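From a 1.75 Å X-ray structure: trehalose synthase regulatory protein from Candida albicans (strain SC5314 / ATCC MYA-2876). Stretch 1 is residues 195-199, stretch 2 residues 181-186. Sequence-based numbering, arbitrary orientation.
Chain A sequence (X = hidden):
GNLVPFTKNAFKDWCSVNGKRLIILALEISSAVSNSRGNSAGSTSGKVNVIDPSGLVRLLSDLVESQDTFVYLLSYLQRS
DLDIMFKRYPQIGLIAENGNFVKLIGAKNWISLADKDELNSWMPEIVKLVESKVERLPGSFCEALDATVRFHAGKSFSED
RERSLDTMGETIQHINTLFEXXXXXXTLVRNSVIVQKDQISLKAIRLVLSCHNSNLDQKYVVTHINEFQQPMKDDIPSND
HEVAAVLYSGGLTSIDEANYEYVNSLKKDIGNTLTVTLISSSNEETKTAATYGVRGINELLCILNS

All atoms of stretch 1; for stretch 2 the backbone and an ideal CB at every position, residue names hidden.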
# COMPACT_ATOMS: atom_id res chain seq x y z
N VAL A 195 12.47 -4.20 3.65
CA VAL A 195 12.49 -4.00 5.10
C VAL A 195 11.52 -2.87 5.44
O VAL A 195 11.67 -1.75 4.93
CB VAL A 195 13.92 -3.67 5.60
CG1 VAL A 195 13.96 -3.61 7.13
CG2 VAL A 195 14.92 -4.68 5.07
N GLN A 196 10.52 -3.16 6.27
CA GLN A 196 9.55 -2.13 6.65
C GLN A 196 8.99 -2.34 8.05
O GLN A 196 9.12 -3.43 8.64
CB GLN A 196 8.39 -2.05 5.64
CG GLN A 196 7.47 -3.23 5.69
CD GLN A 196 6.21 -3.03 4.85
OE1 GLN A 196 5.16 -3.59 5.13
NE2 GLN A 196 6.33 -2.24 3.81
N LYS A 197 8.38 -1.28 8.56
CA LYS A 197 7.66 -1.32 9.83
C LYS A 197 6.46 -2.26 9.75
O LYS A 197 5.71 -2.25 8.78
CB LYS A 197 7.19 0.08 10.22
CG LYS A 197 7.96 0.72 11.36
CD LYS A 197 7.76 -0.06 12.65
CE LYS A 197 7.35 0.85 13.80
NZ LYS A 197 7.80 0.31 15.11
N ASP A 198 6.29 -3.07 10.79
CA ASP A 198 5.17 -4.02 10.84
C ASP A 198 3.82 -3.35 10.67
O ASP A 198 3.52 -2.35 11.32
CB ASP A 198 5.18 -4.78 12.18
CG ASP A 198 6.34 -5.73 12.30
OD1 ASP A 198 7.12 -5.87 11.32
OD2 ASP A 198 6.47 -6.37 13.36
N GLN A 199 2.99 -3.93 9.79
CA GLN A 199 1.62 -3.50 9.56
C GLN A 199 1.49 -2.01 9.23
O GLN A 199 0.46 -1.40 9.51
CB GLN A 199 0.74 -3.85 10.77
CG GLN A 199 0.52 -5.35 10.93
CD GLN A 199 -0.41 -5.70 12.09
OE1 GLN A 199 -0.49 -4.99 13.09
NE2 GLN A 199 -1.13 -6.81 11.94
N UNK A 181 12.32 -7.06 17.31
CA UNK A 181 11.85 -6.47 18.56
C UNK A 181 11.47 -5.00 18.41
O UNK A 181 10.76 -4.45 19.24
CB UNK A 181 12.93 -6.61 19.64
N UNK A 182 11.96 -4.37 17.34
CA UNK A 182 11.61 -2.98 17.06
C UNK A 182 10.34 -2.85 16.21
O UNK A 182 9.98 -1.75 15.81
CB UNK A 182 12.78 -2.29 16.35
N UNK A 183 9.69 -3.97 15.94
CA UNK A 183 8.52 -3.97 15.07
C UNK A 183 8.89 -3.77 13.61
O UNK A 183 8.15 -3.15 12.85
CB UNK A 183 7.54 -2.88 15.51
N UNK A 184 10.06 -4.28 13.24
CA UNK A 184 10.56 -4.18 11.87
C UNK A 184 10.86 -5.57 11.33
O UNK A 184 11.42 -6.40 12.03
CB UNK A 184 11.81 -3.30 11.81
N UNK A 185 10.46 -5.84 10.08
CA UNK A 185 10.72 -7.14 9.48
C UNK A 185 11.19 -7.02 8.04
O UNK A 185 10.87 -6.05 7.36
CB UNK A 185 9.46 -8.01 9.54
N UNK A 186 11.95 -8.02 7.60
CA UNK A 186 12.33 -8.16 6.20
C UNK A 186 11.47 -9.24 5.56
O UNK A 186 11.18 -10.26 6.18
CB UNK A 186 13.82 -8.49 6.06

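Across the two stretches the backbones pair as antiparallel strands, with N-to-C directions 152° apart, and this register fixes what each hidden position can see.

At position 181 the CA-to-CB bond points away from stretch 1, and no atom of stretch 1 lies within 5.5 Å of the ideal CB. Almost any side chain would fit; the residue is His181, which makes no contact with stretch 1.

Position 182 directs its CB sideways, again with nothing of stretch 1 within 5.5 Å. Its contribution is backbone: the carbonyl O accepts a hydrogen bond from Lys197 NZ at 3.1 Å, an interaction indifferent to side-chain identity. Polar residues are plausible here, and the deposited one is Asn182, whose side-chain end leads away from stretch 1.

Position 183 is far more restrictive. Its phi/psi of 73/33 favours glycine, although asparagine or aspartate can also adopt such angles. The ideal CB adds a second argument, since it would sit 3.2 Å from Lys197 NZ, a tight approach. Gly183 satisfies both conditions. Its carbonyl O accepts a nearly linear hydrogen bond from Asp198 N (2.8 Å, 174°), and Lys197 CD packs 3.1 Å from the same O.

At position 184 the CB emerges on the sheet face that carries Val195 and Lys197. Val195 CG1 is 5.2 Å from the ideal CB, leaving room for a modest apolar group; valine, isoleucine or threonine would suit the extended backbone (-124/136). The residue is Val184, in the t rotamer. Its CG1 meets Val195 CG1 at 3.6 Å, while CG2 lies 4.2 Å from Lys197 CD.

Position 185 points to the other face, shared with Gln196. The backbone forms a reciprocal pair with that residue: N of 185 donates to Gln196 O, and Gln196 N donates to O of 185, each at 3.1 Å. The ideal CB lies 3.6 Å from Asp198 OD1, so a donor or a positive charge is invited: histidine, asparagine, serine, lysine or arginine could answer. His185 does so with chi1 at -79° (m), placing ND1 2.6 Å from Asp198 OD1 in a hydrogen bond of 169°. The carboxylate oxygen approaches the ring edge near its plane, as donation from a ring nitrogen requires.

Position 186 returns to the face of Val195, with the ideal CB 4.1 Å from Val195 CG2. This apolar neighbour suits alanine, valine or another small hydrophobic residue. Ala186 is found, and Ala186 CB packs against Val195 CG2 at 4.1 Å.

Stretch 2, residues 181-186: HNGVHA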
# COMPACT_ATOMS: atom_id res chain seq x y z
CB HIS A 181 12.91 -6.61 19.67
CG HIS A 181 14.13 -5.77 19.44
ND1 HIS A 181 15.25 -6.25 18.79
CD2 HIS A 181 14.41 -4.49 19.78
CE1 HIS A 181 16.17 -5.30 18.75
NE2 HIS A 181 15.68 -4.22 19.34
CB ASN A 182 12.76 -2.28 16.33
CG ASN A 182 13.98 -2.10 17.21
OD1 ASN A 182 13.86 -1.84 18.41
ND2 ASN A 182 15.16 -2.24 16.63
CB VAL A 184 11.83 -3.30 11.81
CG1 VAL A 184 12.48 -3.37 10.43
CG2 VAL A 184 11.50 -1.87 12.19
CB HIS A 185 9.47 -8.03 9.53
CG HIS A 185 9.24 -8.67 10.87
ND1 HIS A 185 8.45 -8.09 11.84
CD2 HIS A 185 9.70 -9.82 11.39
CE1 HIS A 185 8.43 -8.88 12.91
NE2 HIS A 185 9.18 -9.93 12.66
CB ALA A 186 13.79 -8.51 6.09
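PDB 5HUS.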